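Local coordinates for uncharacterized hypothetical protein (Bacteroides uniformis, PDB 4EIU), which is of unknown function but belongs to the DUF3823 family, joining an N-terminal transthyretin-clan domain to a C-terminal beta-sandwich, at residues A[27-32]-A[54-59]; A[117-122]-A[239-244]; A[130-135]-A[203-208]; A[165-170]-A[217-222]; A[182-187]-A[209-214]. One frame throughout, in Å; residues are numbered along the deposited sequence. Where two conformers were deposited one is given.

Interaction 1: A[27-32]-A[54-59]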
# COMPACT_ATOMS: atom_id res chain seq x y z
N THR A 27 0.08 1.77 4.77
CA THR A 27 -0.89 2.04 3.72
C THR A 27 -1.80 3.24 4.12
O THR A 27 -1.46 4.02 5.00
CB THR A 27 -1.68 0.77 3.35
OG1 THR A 27 -2.39 0.96 2.11
CG2 THR A 27 -2.62 0.29 4.50
N ASP A 28 -2.90 3.39 3.38
CA ASP A 28 -3.84 4.50 3.54
C ASP A 28 -5.20 3.83 3.60
O ASP A 28 -5.47 2.95 2.77
CB ASP A 28 -3.77 5.40 2.31
CG ASP A 28 -4.57 6.68 2.46
OD1 ASP A 28 -4.44 7.37 3.52
OD2 ASP A 28 -5.31 7.00 1.49
N GLN A 29 -6.05 4.17 4.57
CA GLN A 29 -7.36 3.53 4.66
C GLN A 29 -8.31 4.22 3.64
O GLN A 29 -9.12 5.04 4.00
CB GLN A 29 -7.93 3.58 6.08
CG GLN A 29 -9.10 2.58 6.26
CD GLN A 29 -9.49 2.36 7.72
OE1 GLN A 29 -9.61 3.30 8.48
NE2 GLN A 29 -9.73 1.11 8.10
N GLY A 30 -8.11 3.94 2.37
CA GLY A 30 -8.99 4.34 1.26
C GLY A 30 -9.01 3.18 0.29
O GLY A 30 -8.26 2.18 0.47
N SER A 31 -9.78 3.36 -0.78
CA SER A 31 -9.96 2.32 -1.81
C SER A 31 -8.66 1.91 -2.46
O SER A 31 -8.57 0.82 -3.00
CB SER A 31 -10.92 2.81 -2.92
OG SER A 31 -12.20 3.17 -2.40
N GLU A 32 -7.66 2.81 -2.42
CA GLU A 32 -6.33 2.55 -3.02
C GLU A 32 -5.32 1.92 -2.03
O GLU A 32 -4.11 1.82 -2.31
CB GLU A 32 -5.75 3.81 -3.63
CG GLU A 32 -6.73 4.53 -4.56
CD GLU A 32 -7.74 5.43 -3.83
OE1 GLU A 32 -7.65 5.65 -2.59
OE2 GLU A 32 -8.66 5.89 -4.52
N TYR A 54 -10.93 -2.09 4.20
CA TYR A 54 -9.54 -1.64 4.06
C TYR A 54 -8.79 -1.60 5.40
O TYR A 54 -9.37 -1.29 6.47
CB TYR A 54 -9.50 -0.31 3.30
CG TYR A 54 -9.98 -0.50 1.91
CD1 TYR A 54 -11.34 -0.42 1.61
CD2 TYR A 54 -9.10 -0.81 0.88
CE1 TYR A 54 -11.79 -0.67 0.33
CE2 TYR A 54 -9.57 -1.06 -0.40
CZ TYR A 54 -10.92 -0.98 -0.67
OH TYR A 54 -11.36 -1.25 -1.93
N CYS A 55 -7.51 -1.99 5.34
CA CYS A 55 -6.57 -1.82 6.44
C CYS A 55 -6.46 -0.35 6.89
O CYS A 55 -6.59 0.58 6.10
CB CYS A 55 -5.18 -2.28 6.09
SG CYS A 55 -5.05 -4.05 5.78
N MSE A 56 -6.16 -0.19 8.15
CA MSE A 56 -5.68 1.07 8.71
C MSE A 56 -4.29 1.32 8.22
O MSE A 56 -3.58 0.42 7.71
CB MSE A 56 -5.77 1.04 10.26
CG MSE A 56 -7.24 0.93 10.75
SE MSE A 56 -7.29 0.84 12.68
CE MSE A 56 -6.95 -1.04 12.70
N MSE A 57 -3.85 2.54 8.43
CA MSE A 57 -2.57 2.99 7.86
C MSE A 57 -1.38 2.19 8.32
O MSE A 57 -0.36 2.20 7.65
CB MSE A 57 -2.31 4.48 8.20
CG MSE A 57 -2.18 4.79 9.62
SE MSE A 57 -2.31 6.80 9.77
CE MSE A 57 -0.64 7.21 8.92
N ASP A 58 -1.52 1.54 9.48
CA ASP A 58 -0.44 0.72 10.07
C ASP A 58 -0.33 -0.72 9.52
O ASP A 58 0.49 -1.50 9.96
CB ASP A 58 -0.55 0.77 11.61
CG ASP A 58 -1.71 -0.06 12.15
OD1 ASP A 58 -2.56 -0.58 11.41
OD2 ASP A 58 -1.77 -0.16 13.37
N GLY A 59 -1.13 -1.04 8.52
CA GLY A 59 -1.10 -2.32 7.87
C GLY A 59 -1.87 -3.38 8.64
O GLY A 59 -1.71 -4.57 8.35
O HOH W 1 -5.96 0.32 3.44
O HOH W 2 -9.70 -1.32 -4.37
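Thr27 bonds to Met57 and Gln29 to Tyr54, the two direct hydrogen bonds between these segments. Thr27 N donates to Met57 O at 2.9 Å, nearly straight. Gln29 NE2 reaches Tyr54 O, also at 2.9 Å; the acceptor lies in the amide plane of Gln29, whereas the donor stands 42° out of the carbonyl plane of Tyr54. CG of Gln29 is anti to its backbone N (chi1 -164°) and the chain runs extended beyond it, alongside the selenomethionine Met56. Two waters add bridges: one donates to both Asp28 O and Cys55 O, another links Ser31 O with Tyr54 OH. Two turns shape the backbone within the family's N-terminal domain, of the transthyretin clan: an inverse gamma turn centred on Gln29, and a type I beta turn from Met56 to Gly59. Face contacts belong to Tyr54. Ser31 CA sits 3.9 Å from the ring centroid, 25° off the normal, a CH-pi contact, and Gly30 O comes within 3.1 Å of Tyr54 CD2. The methyl CG2 of Thr27 lies 3.4 Å from the carbonyl oxygen Met56 O and packs on Cys55 CB at 4.0 Å. Asp28 OD2 accepts from Arg178 N.

Interaction 2: A[117-122]-A[239-244]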
# COMPACT_ATOMS: atom_id res chain seq x y z
N VAL A 117 9.66 2.83 1.25
CA VAL A 117 9.74 4.29 1.16
C VAL A 117 9.94 4.86 2.54
O VAL A 117 9.16 4.57 3.43
CB VAL A 117 8.45 4.89 0.57
CG1 VAL A 117 8.58 6.42 0.43
CG2 VAL A 117 8.05 4.20 -0.73
N GLU A 118 10.98 5.67 2.72
CA GLU A 118 11.27 6.24 4.03
C GLU A 118 11.75 7.67 3.90
O GLU A 118 12.27 8.07 2.86
CB GLU A 118 12.36 5.41 4.74
CG GLU A 118 13.69 5.41 3.97
CD GLU A 118 14.64 4.32 4.42
OE1 GLU A 118 14.86 4.20 5.65
OE2 GLU A 118 15.21 3.62 3.54
N PHE A 119 11.56 8.43 4.97
CA PHE A 119 12.25 9.72 5.12
C PHE A 119 13.69 9.49 5.58
O PHE A 119 13.96 8.53 6.30
CB PHE A 119 11.53 10.60 6.12
CG PHE A 119 10.22 11.13 5.62
CD1 PHE A 119 10.19 12.02 4.53
CD2 PHE A 119 9.03 10.77 6.23
CE1 PHE A 119 8.99 12.54 4.08
CE2 PHE A 119 7.82 11.28 5.78
CZ PHE A 119 7.79 12.17 4.71
N VAL A 120 14.61 10.35 5.17
CA VAL A 120 15.98 10.24 5.64
C VAL A 120 16.24 11.29 6.71
O VAL A 120 16.58 10.94 7.84
CB VAL A 120 17.00 10.35 4.49
CG1 VAL A 120 18.42 10.30 5.05
CG2 VAL A 120 16.76 9.22 3.51
N GLY A 121 16.06 12.57 6.39
CA GLY A 121 16.28 13.61 7.42
C GLY A 121 15.03 13.94 8.23
O GLY A 121 14.02 13.27 8.12
N ASN A 122 15.13 14.99 9.04
CA ASN A 122 13.95 15.71 9.52
C ASN A 122 13.58 16.73 8.45
O ASN A 122 14.47 17.40 7.93
CB ASN A 122 14.26 16.47 10.81
CG ASN A 122 14.37 15.55 12.01
OD1 ASN A 122 13.47 14.76 12.28
ND2 ASN A 122 15.48 15.65 12.72
N ASN A 239 3.21 2.38 -2.08
CA ASN A 239 3.87 2.11 -0.80
C ASN A 239 4.19 3.42 -0.08
O ASN A 239 4.40 4.45 -0.71
CB ASN A 239 5.14 1.28 -0.98
CG ASN A 239 4.82 -0.13 -1.48
OD1 ASN A 239 5.07 -0.43 -2.64
ND2 ASN A 239 4.24 -0.96 -0.63
N TYR A 240 4.18 3.35 1.26
CA TYR A 240 4.18 4.53 2.09
C TYR A 240 5.25 4.49 3.16
O TYR A 240 5.55 3.42 3.70
CB TYR A 240 2.84 4.65 2.83
CG TYR A 240 1.67 5.25 2.06
CD1 TYR A 240 1.41 6.61 2.13
CD2 TYR A 240 0.77 4.45 1.36
CE1 TYR A 240 0.33 7.17 1.47
CE2 TYR A 240 -0.30 5.01 0.69
CZ TYR A 240 -0.54 6.38 0.80
OH TYR A 240 -1.63 6.94 0.15
N SER A 241 5.75 5.68 3.51
CA SER A 241 6.57 5.89 4.68
C SER A 241 5.71 6.03 5.93
O SER A 241 4.48 6.03 5.88
CB SER A 241 7.41 7.14 4.51
OG SER A 241 6.64 8.31 4.72
N GLU A 242 6.39 6.15 7.06
CA GLU A 242 5.74 6.59 8.29
C GLU A 242 5.44 8.08 8.15
O GLU A 242 6.18 8.79 7.45
CB GLU A 242 6.64 6.37 9.50
CG GLU A 242 6.76 4.91 9.93
CD GLU A 242 7.86 4.74 10.96
OE1 GLU A 242 7.75 5.35 12.05
OE2 GLU A 242 8.86 4.05 10.68
N PRO A 243 4.34 8.54 8.77
CA PRO A 243 4.10 10.00 8.83
C PRO A 243 5.09 10.69 9.76
O PRO A 243 5.70 10.05 10.61
CB PRO A 243 2.67 10.12 9.37
CG PRO A 243 2.40 8.85 10.07
CD PRO A 243 3.25 7.78 9.42
N MSE A 244 5.25 12.00 9.58
CA MSE A 244 6.04 12.81 10.48
C MSE A 244 5.30 14.11 10.73
O MSE A 244 4.65 14.66 9.83
CB MSE A 244 7.42 13.08 9.90
CG MSE A 244 8.29 11.83 9.78
SE MSE A 244 10.07 12.33 9.20
CE MSE A 244 10.94 12.86 10.84
O HOH W 3 7.39 1.65 2.65
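Phe119 and Met244, a selenomethionine, slide past each other in opposite directions where two outer strands of a beta-sandwich, 115-126 and 239-247, run side by side. The two segments point the same way, 13° apart, but no direct hydrogen bond joins them; side-chain packing, a CA-H...O contact and one water do so. SE lies 4.2 Å from the centroid of the Phe119 ring and 41° off its normal, an oblique Met-aromatic contact, with CD2 as its nearest ring atom at 3.5 Å. The terminal CE of Met244, its chain bent at chi3 (83°), meets OD1 of Asn122, whose side chain crosses at about a right angle. At the ring's edge, near its plane, Glu242 O is 3.4 Å from Phe119 CE2. At the start of both segments, Val117 turns CG2 to Asn239 O at 3.7 Å, while Ser241 CA makes the CA-H...O contact with Val117 O. The water accepts from Val117 N and donates to Tyr240 O. Phe119 also packs on Val219 and Ala132, which places it between the two sheets. Ser241 OG accepts from Ala221 N and itself donates to Glu242 O at 2.8 Å, from above that carbonyl plane, while lying 3.4 Å from Phe119 CE2.

Interaction 3: A[130-135]-A[203-208]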
# COMPACT_ATOMS: atom_id res chain seq x y z
N ILE A 130 7.77 23.24 3.05
CA ILE A 130 8.46 22.12 3.70
C ILE A 130 9.29 21.34 2.69
O ILE A 130 8.88 21.16 1.53
CB ILE A 130 7.47 21.13 4.35
CG1 ILE A 130 6.40 21.86 5.17
CG2 ILE A 130 8.22 20.13 5.23
CD1 ILE A 130 5.38 20.92 5.78
N LYS A 131 10.45 20.85 3.14
CA LYS A 131 11.42 20.17 2.28
C LYS A 131 11.95 18.95 3.01
O LYS A 131 12.41 19.06 4.15
CB LYS A 131 12.58 21.11 1.96
CG LYS A 131 13.75 20.50 1.21
CD LYS A 131 14.80 21.57 0.90
CE LYS A 131 16.12 20.98 0.45
NZ LYS A 131 17.11 22.03 0.08
N ALA A 132 11.92 17.80 2.33
CA ALA A 132 12.26 16.51 2.91
C ALA A 132 13.16 15.71 1.98
O ALA A 132 13.15 15.92 0.77
CB ALA A 132 10.99 15.73 3.20
N GLN A 133 13.90 14.78 2.57
CA GLN A 133 14.68 13.77 1.86
C GLN A 133 13.94 12.43 1.91
O GLN A 133 13.66 11.90 3.00
CB GLN A 133 16.07 13.63 2.48
CG GLN A 133 16.87 14.93 2.51
CD GLN A 133 17.26 15.38 1.12
OE1 GLN A 133 16.62 16.24 0.51
NE2 GLN A 133 18.31 14.78 0.58
N VAL A 134 13.61 11.89 0.73
CA VAL A 134 12.89 10.61 0.61
C VAL A 134 13.80 9.57 -0.03
O VAL A 134 14.50 9.86 -1.01
CB VAL A 134 11.61 10.73 -0.25
CG1 VAL A 134 10.93 9.37 -0.41
CG2 VAL A 134 10.62 11.70 0.40
N ARG A 135 13.80 8.35 0.52
CA ARG A 135 14.58 7.27 -0.09
C ARG A 135 13.65 6.13 -0.52
O ARG A 135 12.98 5.53 0.31
CB ARG A 135 15.66 6.75 0.86
CG ARG A 135 16.55 5.71 0.20
CD ARG A 135 17.27 4.82 1.20
NE ARG A 135 18.44 5.51 1.69
CZ ARG A 135 18.70 5.87 2.95
NH1 ARG A 135 17.90 5.61 3.97
NH2 ARG A 135 19.83 6.51 3.18
N VAL A 203 16.15 11.50 -2.46
CA VAL A 203 15.46 12.40 -3.39
C VAL A 203 14.88 13.57 -2.57
O VAL A 203 14.17 13.36 -1.58
CB VAL A 203 14.34 11.67 -4.17
CG1 VAL A 203 13.56 12.64 -5.06
CG2 VAL A 203 14.89 10.49 -4.97
N THR A 204 15.18 14.79 -2.99
CA THR A 204 14.65 15.99 -2.34
C THR A 204 13.28 16.29 -2.93
O THR A 204 13.13 16.33 -4.15
CB THR A 204 15.51 17.21 -2.59
OG1 THR A 204 16.85 16.93 -2.19
CG2 THR A 204 14.97 18.42 -1.81
N ILE A 205 12.31 16.50 -2.05
CA ILE A 205 10.98 16.93 -2.46
C ILE A 205 10.48 18.08 -1.55
O ILE A 205 10.88 18.17 -0.39
CB ILE A 205 10.02 15.74 -2.49
CG1 ILE A 205 8.68 16.14 -3.12
CG2 ILE A 205 9.87 15.12 -1.10
CD1 ILE A 205 7.90 14.96 -3.67
N GLN A 206 9.63 18.94 -2.12
CA GLN A 206 9.16 20.18 -1.51
C GLN A 206 7.66 20.30 -1.60
O GLN A 206 7.07 20.01 -2.65
CB GLN A 206 9.76 21.38 -2.25
CG GLN A 206 10.88 22.06 -1.51
CD GLN A 206 11.23 23.39 -2.13
OE1 GLN A 206 12.15 23.48 -2.91
NE2 GLN A 206 10.47 24.43 -1.81
N SER A 207 7.06 20.79 -0.51
CA SER A 207 5.63 21.09 -0.50
C SER A 207 5.31 22.21 -1.50
O SER A 207 6.20 22.92 -1.95
CB SER A 207 5.16 21.49 0.92
OG SER A 207 5.60 22.80 1.29
N ASN A 208 4.04 22.30 -1.88
CA ASN A 208 3.52 23.43 -2.64
C ASN A 208 2.93 24.41 -1.65
O ASN A 208 2.94 24.16 -0.42
CB ASN A 208 2.44 22.97 -3.63
CG ASN A 208 3.01 22.28 -4.84
OD1 ASN A 208 3.83 22.84 -5.55
ND2 ASN A 208 2.58 21.06 -5.09
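Ile130 to Val134 pair with Val203 to Ser207 as antiparallel neighbours, strand 129-138 being the middle strand of a three-stranded sheet and 202-206 an outer one. The strand axes approach to 4.7 Å, with 143° between their directions. Ala132 with Ile205 and Val134 with Val203 are hydrogen-bonded pairs, each closed by two backbone bonds; the shortest, Val203 N to Val134 O, is 2.7 Å. At the far end Ser207 extends the ladder after the regular strand stops: its N donates to Ile130 O, and its OG takes the N-H of Ile130 at 2.8 Å in a nearly straight bond. OG is put there by chi1 of 73°, between the backbone N and the carbonyl carbon.

The two faces differ. On the face of Lys131, Gln133, Thr204 and Gln206, the hydroxyl of Thr204 donates from OG1 to Gln133 OE1 at 2.8 Å, in the carbonyl plane and on a lone pair. Gln133 bends at chi2 (-68°), and its NE2 bonds to Glu202 OE1. An alanine at Gln133 would probably leave the Thr204 hydroxyl and the Glu202 carboxylate each without this amide partner. Lys131, extended, lays CE against Thr204 CG2 at 3.6 Å. On the other face Val134 CG2 and Ile205 CG2 cross obliquely at 3.8 Å, and Ile205, Ala132 and Ile130 pack on Phe167 of the opposing sheet. One polar face and one apolar face turned to a second sheet is the pattern of a beta-sandwich, whose strand order here resembles that of fibronectin type III domains.

Interaction 4: A[165-170]-A[217-222]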
# COMPACT_ATOMS: atom_id res chain seq x y z
N ILE A 165 6.94 9.88 -6.99
CA ILE A 165 7.00 10.04 -5.54
C ILE A 165 5.97 11.09 -5.15
O ILE A 165 5.85 12.12 -5.81
CB ILE A 165 8.36 10.52 -5.03
CG1 ILE A 165 9.40 9.40 -5.15
CG2 ILE A 165 8.26 10.99 -3.57
CD1 ILE A 165 10.84 9.85 -4.98
N GLN A 166 5.25 10.85 -4.06
CA GLN A 166 4.30 11.83 -3.54
C GLN A 166 4.81 12.30 -2.21
O GLN A 166 5.35 11.49 -1.44
CB GLN A 166 2.92 11.20 -3.34
CG GLN A 166 2.34 10.55 -4.59
CD GLN A 166 2.08 11.55 -5.67
OE1 GLN A 166 1.52 12.62 -5.41
NE2 GLN A 166 2.46 11.21 -6.92
N PHE A 167 4.61 13.60 -1.94
CA PHE A 167 4.83 14.18 -0.63
C PHE A 167 3.46 14.71 -0.18
O PHE A 167 3.04 15.79 -0.58
CB PHE A 167 5.89 15.27 -0.75
CG PHE A 167 6.33 15.87 0.54
CD1 PHE A 167 6.71 15.09 1.61
CD2 PHE A 167 6.45 17.25 0.66
CE1 PHE A 167 7.17 15.67 2.78
CE2 PHE A 167 6.89 17.83 1.82
CZ PHE A 167 7.24 17.04 2.89
N PHE A 168 2.75 13.86 0.57
CA PHE A 168 1.42 14.19 1.05
C PHE A 168 1.56 15.06 2.29
O PHE A 168 2.35 14.79 3.18
CB PHE A 168 0.62 12.93 1.38
CG PHE A 168 0.26 12.08 0.18
CD1 PHE A 168 -0.52 12.59 -0.85
CD2 PHE A 168 0.66 10.75 0.11
CE1 PHE A 168 -0.87 11.79 -1.94
CE2 PHE A 168 0.33 9.95 -0.98
CZ PHE A 168 -0.45 10.46 -1.99
N VAL A 169 0.79 16.15 2.31
CA VAL A 169 0.75 17.04 3.47
C VAL A 169 -0.71 17.21 3.88
O VAL A 169 -1.59 17.40 3.03
CB VAL A 169 1.40 18.39 3.11
CG1 VAL A 169 1.29 19.38 4.26
CG2 VAL A 169 2.86 18.17 2.73
N SER A 170 -0.97 17.12 5.18
CA SER A 170 -2.32 17.27 5.70
C SER A 170 -2.28 17.81 7.14
O SER A 170 -1.33 17.56 7.89
CB SER A 170 -3.01 15.91 5.68
OG SER A 170 -4.38 15.99 6.02
N VAL A 217 1.41 20.43 10.78
CA VAL A 217 0.93 19.57 9.69
C VAL A 217 1.61 18.22 9.81
O VAL A 217 2.62 18.07 10.51
CB VAL A 217 1.24 20.13 8.28
CG1 VAL A 217 0.45 21.41 8.03
CG2 VAL A 217 2.73 20.36 8.09
N PHE A 218 1.03 17.24 9.14
CA PHE A 218 1.65 15.91 9.04
C PHE A 218 2.03 15.64 7.60
O PHE A 218 1.25 15.97 6.69
CB PHE A 218 0.70 14.85 9.57
CG PHE A 218 0.38 15.04 11.02
CD1 PHE A 218 -0.64 15.89 11.41
CD2 PHE A 218 1.13 14.40 12.00
CE1 PHE A 218 -0.93 16.10 12.76
CE2 PHE A 218 0.84 14.59 13.35
CZ PHE A 218 -0.19 15.43 13.72
N VAL A 219 3.23 15.09 7.40
CA VAL A 219 3.77 14.82 6.06
C VAL A 219 4.13 13.35 5.89
O VAL A 219 4.44 12.65 6.86
CB VAL A 219 5.03 15.68 5.75
CG1 VAL A 219 4.76 17.15 5.99
CG2 VAL A 219 6.22 15.20 6.57
N ARG A 220 4.09 12.87 4.66
CA ARG A 220 4.32 11.47 4.40
C ARG A 220 4.74 11.25 2.95
O ARG A 220 4.22 11.92 2.06
CB ARG A 220 3.05 10.70 4.67
CG ARG A 220 3.23 9.23 4.97
CD ARG A 220 1.88 8.64 5.34
NE ARG A 220 1.95 7.21 5.59
CZ ARG A 220 0.90 6.38 5.61
NH1 ARG A 220 -0.33 6.82 5.40
NH2 ARG A 220 1.10 5.08 5.83
N ALA A 221 5.66 10.31 2.73
CA ALA A 221 6.13 9.98 1.39
C ALA A 221 5.47 8.74 0.90
O ALA A 221 5.05 7.88 1.70
CB ALA A 221 7.65 9.85 1.36
N ALA A 222 5.30 8.66 -0.42
CA ALA A 222 4.76 7.50 -1.05
C ALA A 222 5.38 7.36 -2.42
O ALA A 222 5.81 8.35 -3.00
CB ALA A 222 3.23 7.59 -1.16
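The Phe167 ring meets Val219 obliquely, with CE1 3.7 Å from Val219 CB, and carries Val169 CG2 over one face toward the rim. Phe168, pointing to the other side of the sheet, has Gln166 CB 3.6 Å above its plane and brings CE2 to 3.7 Å from Ala222 CB. At the edge of the Phe218 ring, near its plane, sits Ser170 O. These residues belong to the two central strands, 162-170 and 216-225, of the four-stranded sheet of a beta-sandwich; their axes run antiparallel at 163°.

CG of Phe167 is anti to the backbone N (chi1 -174°), on the inward face shared with Val169, Val219 and Ala221. There Phe119 of the opposing sheet packs on Phe167. An alanine at Phe167 would remove the ring and probably open a gap beside Val219 and Val169 between the sheets. Val169 and Val219 lie side by side, CG2 to CG1 3.9 Å apart.

The face of Phe168, Arg220 and Ala222 carries a buried charge: Arg220 leads its guanidinium away from this strand pair, where Ser241 O, Thr27 O and Val175 O receive NE, NH2 and NH1. Three carbonyl acceptors on three different nitrogens would probably hold the guanidinium against rotation. The backbone ladder has six bonds, two at each hydrogen-bonded pair; at the Ser170 end Phe218 N donates to Ser170 O at 2.7 Å, with 175° at the hydrogen.

Interaction 5: A[182-187]-A[209-214]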
# COMPACT_ATOMS: atom_id res chain seq x y z
N GLU A 182 -4.42 19.30 -0.93
CA GLU A 182 -3.96 19.68 -2.27
C GLU A 182 -3.33 21.07 -2.39
O GLU A 182 -2.76 21.41 -3.43
CB GLU A 182 -5.10 19.55 -3.27
CG GLU A 182 -5.61 18.11 -3.38
CD GLU A 182 -5.89 17.70 -4.81
OE1 GLU A 182 -6.32 18.55 -5.60
OE2 GLU A 182 -5.68 16.51 -5.13
N ARG A 183 -3.42 21.89 -1.34
CA ARG A 183 -2.70 23.17 -1.34
C ARG A 183 -1.19 22.97 -1.23
O ARG A 183 -0.38 23.75 -1.77
CB ARG A 183 -3.16 24.05 -0.16
CG ARG A 183 -4.63 24.44 -0.18
CD ARG A 183 -5.02 25.23 1.08
NE ARG A 183 -5.19 24.35 2.24
CZ ARG A 183 -5.89 24.65 3.33
NH1 ARG A 183 -6.53 25.82 3.45
NH2 ARG A 183 -5.98 23.77 4.32
N TRP A 184 -0.81 21.93 -0.48
CA TRP A 184 0.58 21.74 -0.04
C TRP A 184 1.18 20.42 -0.45
O TRP A 184 2.40 20.30 -0.51
CB TRP A 184 0.65 21.89 1.47
CG TRP A 184 0.02 23.17 1.98
CD1 TRP A 184 0.30 24.47 1.56
CD2 TRP A 184 -1.01 23.31 3.02
NE1 TRP A 184 -0.47 25.38 2.26
CE2 TRP A 184 -1.27 24.75 3.15
CE3 TRP A 184 -1.71 22.42 3.83
CZ2 TRP A 184 -2.20 25.25 4.06
CZ3 TRP A 184 -2.64 22.93 4.75
CH2 TRP A 184 -2.88 24.32 4.86
N SER A 185 0.35 19.43 -0.70
CA SER A 185 0.84 18.15 -1.20
C SER A 185 1.58 18.37 -2.54
O SER A 185 1.25 19.29 -3.30
CB SER A 185 -0.30 17.14 -1.34
OG SER A 185 -0.85 16.83 -0.07
N SER A 186 2.60 17.55 -2.79
CA SER A 186 3.40 17.70 -3.98
C SER A 186 3.76 16.34 -4.53
O SER A 186 3.44 15.30 -3.93
CB SER A 186 4.66 18.52 -3.70
OG SER A 186 5.62 17.82 -2.92
N SER A 187 4.41 16.34 -5.68
CA SER A 187 4.87 15.10 -6.26
C SER A 187 5.98 15.30 -7.29
O SER A 187 6.25 16.44 -7.71
CB SER A 187 3.67 14.33 -6.82
OG SER A 187 3.09 14.98 -7.93
N GLY A 209 2.43 25.53 -2.19
CA GLY A 209 1.70 26.49 -1.39
C GLY A 209 2.70 26.94 -0.20
O GLY A 209 3.98 26.80 -0.28
N ASN A 210 1.98 27.47 0.83
CA ASN A 210 2.63 27.97 2.04
C ASN A 210 1.72 27.68 3.21
O ASN A 210 0.60 28.20 3.28
CB ASN A 210 2.88 29.47 1.93
CG ASN A 210 3.81 29.79 0.77
OD1 ASN A 210 3.23 30.21 -0.32
ND2 ASN A 210 5.16 29.31 1.00
N VAL A 211 2.18 26.81 4.12
CA VAL A 211 1.39 26.49 5.31
C VAL A 211 1.59 27.61 6.31
O VAL A 211 2.73 28.02 6.56
CB VAL A 211 1.80 25.14 5.94
CG1 VAL A 211 0.87 24.80 7.11
CG2 VAL A 211 1.78 24.03 4.88
N PRO A 212 0.49 28.14 6.89
CA PRO A 212 0.65 29.28 7.82
C PRO A 212 1.49 28.93 9.04
O PRO A 212 1.38 27.82 9.58
CB PRO A 212 -0.79 29.60 8.24
CG PRO A 212 -1.66 28.95 7.23
CD PRO A 212 -0.92 27.71 6.79
N SER A 213 2.34 29.87 9.46
CA SER A 213 3.20 29.67 10.64
C SER A 213 2.34 29.54 11.91
O SER A 213 1.20 30.08 11.96
CB SER A 213 4.17 30.83 10.75
OG SER A 213 3.44 32.02 10.78
N GLY A 214 2.85 28.73 12.86
CA GLY A 214 2.10 28.41 14.08
C GLY A 214 1.32 27.11 13.95
O GLY A 214 0.80 26.60 14.94
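The closest polar approach here is Trp184 NE1 to Asn210 O, 3.2 Å, and most of the remaining contacts are made by the indole ring of Trp184. In one of the two modelled conformers of Val211, CG2 stands over the five-membered ring, 3.4 Å from its centroid and 8° off the normal; this CH-pi contact holds for that copy alone and is therefore doubtful. There the Val211 and Trp184 side chains cross at about a right angle. On the opposite face of the indole lies Arg183 CB, 3.7 Å above the plane, so in this copy the ring lies between its own chain neighbour and the second segment. Pro212 adds CD, 3.9 Å from Trp184 CZ2, and Gly209 CA comes to the edge of the ring near its plane, 3.8 Å from Trp184 CD1. A beta carbon on Gly209 would collide with Arg183 O and Trp184 CD1, and the positive phi of 58° also suits a residue without one. Arg183 makes its salt bridge with Asp181. Trp184 also meets Tyr171 edge-to-face and touches Val169 of strand 162-170; Val211 pairs by backbone with Gly128, between strands 115-126 and 129-138, tying the loop after strand 202-206 to that end of the beta-sandwich.

Overall arrangement
Interaction 1 lies within the N-terminal transthyretin-clan domain and closes along the chain before the others open. The remaining four belong to the C-terminal beta-sandwich. Interaction 3 is in the three-stranded sheet and interaction 4 in the four-stranded one; their centres are about 9 Å apart, and their inward residues form the core. Interaction 2 brings together an outer strand of each sheet, and its segments bracket all of interactions 3 to 5 in sequence. Interaction 5, its centre about 24 Å from the chain's centre, joins loops at one end. Interaction 1 touches interactions 2 and 4, so the contacts continue from the N-terminal domain into the sandwich, consistent with a direct interface between the two.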